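Local coordinates for conserved membrane protein (Chlamydia abortus, PDB 6GZU) that is a secreted effector that combines deubiquitinating and acetyltransferase activities and induces Golgi fragmentation, this chain being its CE-clan catalytic part, at residues I162-L173 and S185-I193. Numbering follows the deposited sequence. Where two conformers were deposited one is given.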
loop_
_atom_site.group_PDB
_atom_site.type_symbol
_atom_site.label_atom_id
_atom_site.label_comp_id
_atom_site.label_asym_id
_atom_site.label_seq_id
_atom_site.Cartn_x
_atom_site.Cartn_y
_atom_site.Cartn_z
ATOM N N ILE A 162 -14.498 2.375 -1.766
ATOM C CA ILE A 162 -13.117 2.698 -2.106
ATOM C C ILE A 162 -12.993 4.090 -2.692
ATOM O O ILE A 162 -12.045 4.803 -2.358
ATOM C CB ILE A 162 -12.417 1.622 -3.035
ATOM C CG1 ILE A 162 -10.916 1.910 -3.186
ATOM C CG2 ILE A 162 -13.094 1.510 -4.423
ATOM C CD1 ILE A 162 -10.164 1.939 -1.881
ATOM N N ASP A 163 -13.947 4.514 -3.521
ATOM C CA ASP A 163 -13.762 5.819 -4.193
ATOM C C ASP A 163 -13.702 7.031 -3.239
ATOM O O ASP A 163 -12.879 7.913 -3.474
ATOM C CB ASP A 163 -14.798 6.066 -5.318
ATOM C CG ASP A 163 -14.590 5.160 -6.512
ATOM O OD1 ASP A 163 -13.606 4.390 -6.518
ATOM O OD2 ASP A 163 -15.414 5.200 -7.451
ATOM N N PRO A 164 -14.551 7.082 -2.182
ATOM C CA PRO A 164 -14.452 8.290 -1.334
ATOM C C PRO A 164 -13.091 8.347 -0.695
ATOM O O PRO A 164 -12.494 9.441 -0.565
ATOM C CB PRO A 164 -15.502 8.051 -0.274
ATOM C CG PRO A 164 -16.535 7.262 -0.978
ATOM C CD PRO A 164 -15.783 6.317 -1.889
ATOM N N ALA A 165 -12.544 7.197 -0.311
ATOM C CA ALA A 165 -11.220 7.186 0.311
ATOM C C ALA A 165 -10.124 7.673 -0.679
ATOM O O ALA A 165 -9.296 8.545 -0.342
ATOM C CB ALA A 165 -10.908 5.770 0.895
ATOM N N LEU A 166 -10.113 7.137 -1.910
ATOM C CA LEU A 166 -9.092 7.536 -2.887
ATOM C C LEU A 166 -9.199 9.024 -3.153
ATOM O O LEU A 166 -8.180 9.714 -3.252
ATOM C CB LEU A 166 -9.254 6.762 -4.200
ATOM C CG LEU A 166 -9.083 5.229 -4.065
ATOM C CD1 LEU A 166 -9.353 4.646 -5.439
ATOM C CD2 LEU A 166 -7.707 4.832 -3.545
ATOM N N ASN A 167 -10.424 9.526 -3.307
ATOM C CA ASN A 167 -10.622 10.908 -3.751
ATOM C C ASN A 167 -10.417 11.866 -2.619
ATOM O O ASN A 167 -9.959 13.005 -2.846
ATOM C CB ASN A 167 -11.987 11.059 -4.446
ATOM C CG ASN A 167 -11.981 10.408 -5.773
ATOM O OD1 ASN A 167 -12.413 9.213 -5.933
ATOM N ND2 ASN A 167 -11.454 11.106 -6.746
ATOM N N SER A 168 -10.699 11.432 -1.389
ATOM C CA SER A 168 -10.447 12.309 -0.269
ATOM C C SER A 168 -8.926 12.440 -0.054
ATOM O O SER A 168 -8.409 13.554 0.166
ATOM C CB SER A 168 -11.160 11.780 0.956
ATOM O OG SER A 168 -11.133 12.716 1.992
ATOM N N ILE A 169 -8.178 11.345 -0.138
ATOM C CA ILE A 169 -6.727 11.437 -0.082
ATOM C C ILE A 169 -6.243 12.359 -1.191
ATOM O O ILE A 169 -5.387 13.231 -0.952
ATOM C CB ILE A 169 -6.109 10.021 -0.261
ATOM C CG1 ILE A 169 -6.425 9.175 0.975
ATOM C CG2 ILE A 169 -4.585 10.113 -0.525
ATOM C CD1 ILE A 169 -6.185 7.654 0.734
ATOM N N ALA A 170 -6.719 12.155 -2.424
ATOM C CA ALA A 170 -6.194 12.960 -3.549
ATOM C C ALA A 170 -6.439 14.431 -3.306
ATOM O O ALA A 170 -5.567 15.286 -3.624
ATOM C CB ALA A 170 -6.870 12.547 -4.837
ATOM N N THR A 171 -7.636 14.777 -2.799
ATOM C CA THR A 171 -8.006 16.171 -2.571
ATOM C C THR A 171 -7.165 16.765 -1.447
ATOM O O THR A 171 -6.626 17.882 -1.578
ATOM C CB THR A 171 -9.477 16.253 -2.248
ATOM O OG1 THR A 171 -10.194 15.835 -3.423
ATOM C CG2 THR A 171 -9.894 17.732 -1.898
ATOM N N ARG A 172 -7.043 16.056 -0.319
ATOM C CA ARG A 172 -6.257 16.584 0.791
ATOM C C ARG A 172 -4.779 16.752 0.481
ATOM O O ARG A 172 -4.163 17.753 0.908
ATOM C CB ARG A 172 -6.430 15.738 2.052
ATOM C CG ARG A 172 -7.909 15.724 2.551
ATOM C CD ARG A 172 -7.909 15.130 3.964
ATOM N NE ARG A 172 -9.251 14.809 4.424
ATOM C CZ ARG A 172 -10.056 15.720 4.917
ATOM N NH1 ARG A 172 -9.608 16.964 5.026
ATOM N NH2 ARG A 172 -11.270 15.409 5.357
ATOM N N LEU A 173 -4.186 15.796 -0.232
ATOM C CA LEU A 173 -2.773 15.897 -0.571
ATOM C C LEU A 173 -2.536 16.976 -1.619
ATOM O O LEU A 173 -1.490 17.619 -1.594
ATOM C CB LEU A 173 -2.187 14.572 -1.041
ATOM C CG LEU A 173 -2.286 13.460 0.016
ATOM C CD1 LEU A 173 -1.474 12.286 -0.440
ATOM C CD2 LEU A 173 -1.741 13.985 1.397
ATOM N N SER A 185 -4.660 21.620 -6.900
ATOM C CA SER A 185 -5.561 20.664 -7.559
ATOM C C SER A 185 -5.446 19.278 -6.936
ATOM O O SER A 185 -4.376 18.880 -6.489
ATOM C CB SER A 185 -5.188 20.597 -9.042
ATOM O OG SER A 185 -3.843 20.157 -9.234
ATOM N N PRO A 186 -6.532 18.491 -6.947
ATOM C CA PRO A 186 -6.408 17.138 -6.409
ATOM C C PRO A 186 -5.365 16.316 -7.156
ATOM O O PRO A 186 -5.193 16.500 -8.370
ATOM C CB PRO A 186 -7.793 16.547 -6.658
ATOM C CG PRO A 186 -8.716 17.718 -6.601
ATOM C CD PRO A 186 -7.936 18.834 -7.241
ATOM N N PHE A 187 -4.687 15.417 -6.459
ATOM C CA PHE A 187 -3.873 14.427 -7.156
ATOM C C PHE A 187 -4.799 13.655 -8.111
ATOM O O PHE A 187 -6.019 13.478 -7.854
ATOM C CB PHE A 187 -3.285 13.412 -6.161
ATOM C CG PHE A 187 -2.073 13.895 -5.422
ATOM C CD1 PHE A 187 -1.747 15.238 -5.327
ATOM C CD2 PHE A 187 -1.226 12.973 -4.839
ATOM C CE1 PHE A 187 -0.619 15.623 -4.615
ATOM C CE2 PHE A 187 -0.116 13.356 -4.148
ATOM C CZ PHE A 187 0.212 14.696 -4.055
ATOM N N ILE A 188 -4.242 13.137 -9.212
ATOM C CA ILE A 188 -5.054 12.275 -10.082
ATOM C C ILE A 188 -5.232 10.911 -9.447
ATOM O O ILE A 188 -4.283 10.399 -8.854
ATOM C CB ILE A 188 -4.418 12.170 -11.469
ATOM C CG1 ILE A 188 -5.321 11.415 -12.418
ATOM C CG2 ILE A 188 -3.028 11.495 -11.396
ATOM C CD1 ILE A 188 -4.854 11.497 -13.841
ATOM N N VAL A 189 -6.437 10.349 -9.513
ATOM C CA VAL A 189 -6.705 8.980 -9.075
ATOM C C VAL A 189 -6.694 8.064 -10.284
ATOM O O VAL A 189 -7.435 8.262 -11.266
ATOM C CB VAL A 189 -8.082 8.886 -8.339
ATOM C CG1 VAL A 189 -8.425 7.392 -7.964
ATOM C CG2 VAL A 189 -8.087 9.789 -7.088
ATOM N N LYS A 190 -5.909 6.994 -10.200
ATOM C CA LYS A 190 -5.817 6.017 -11.287
ATOM C C LYS A 190 -6.166 4.617 -10.737
ATOM O O LYS A 190 -5.395 4.045 -9.968
ATOM C CB LYS A 190 -4.369 5.968 -11.843
ATOM C CG LYS A 190 -3.875 7.293 -12.455
ATOM C CD LYS A 190 -2.428 7.189 -12.957
ATOM C CE LYS A 190 -2.048 8.462 -13.711
ATOM N NZ LYS A 190 -0.580 8.497 -14.099
ATOM N N LYS A 191 -7.329 4.088 -11.101
ATOM C CA LYS A 191 -7.695 2.727 -10.731
ATOM C C LYS A 191 -7.256 1.909 -11.951
ATOM O O LYS A 191 -7.988 1.777 -12.945
ATOM C CB LYS A 191 -9.204 2.652 -10.473
ATOM C CG LYS A 191 -9.613 3.570 -9.255
ATOM C CD LYS A 191 -11.126 3.486 -8.967
ATOM C CE LYS A 191 -11.556 2.184 -8.257
ATOM N NZ LYS A 191 -13.052 2.106 -8.127
ATOM N N VAL A 192 -6.058 1.311 -11.870
ATOM C CA VAL A 192 -5.339 0.922 -13.086
ATOM C C VAL A 192 -5.821 -0.371 -13.728
ATOM O O VAL A 192 -5.640 -0.552 -14.936
ATOM C CB VAL A 192 -3.819 0.815 -12.852
ATOM C CG1 VAL A 192 -3.268 2.239 -12.600
ATOM C CG2 VAL A 192 -3.500 -0.147 -11.700
ATOM N N ILE A 193 -6.437 -1.278 -12.964
ATOM C CA ILE A 193 -6.926 -2.552 -13.536
ATOM C C ILE A 193 -8.405 -2.400 -13.900
ATOM O O ILE A 193 -9.268 -2.222 -13.011
ATOM C CB ILE A 193 -6.755 -3.693 -12.509
ATOM C CG1 ILE A 193 -5.313 -3.763 -12.040
ATOM C CG2 ILE A 193 -7.232 -5.037 -13.064
ATOM C CD1 ILE A 193 -4.320 -3.805 -13.193
#
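Ala-170 packs close against the chain leading into the strand, its CA 4.5 Å from the CA of Phe-187. The carbonyl O of Ala-170 accepts a hydrogen bond from the backbone N of Phe-187 (3.0 Å), with the donor well above the carbonyl plane, while the small CB of Ala-170 lies 3.3 Å from the carbonyl O of Phe-187. The same Ala-170 O also takes a CA-H...O contact from Pro-186.

On the buried side, the Phe-187 ring lies against the turn at Leu-173. Leu-173 CB stands over one face of it, 3.9 Å from the ring centroid and 13° off the normal, a CH-pi contact displaced toward the rim. Val-189 makes the passage from the buried to the open side: its CG1, anti to its own backbone N (chi1 176°), meets CD1 of Leu-166, one helical turn before Ala-170, at 3.8 Å, and its CG2 rests against Ala-170 CB and the exposed Asn-167.

The outer side is looser where Pro-186 merely runs alongside Thr-171, whose hydroxyl turns back to Asn-167 O in its own helix. A separate polar clasp closes the N-terminal part of the helix segment: Lys-191 lays its CG and CD near Leu-166 CD1, then bends at chi3 (76°) to bring NZ to the syn lone pair of Asp-163 OD1, a 2.8 Å salt bridge.

The pairing closes a beta-alpha-beta unit: helix 159-174 links strand 146-150 to the parallel edge strand 188-191 and packs on both, Leu-166 reaching Phe-149 as well, with helix 51-58 against another flank through Ile-169.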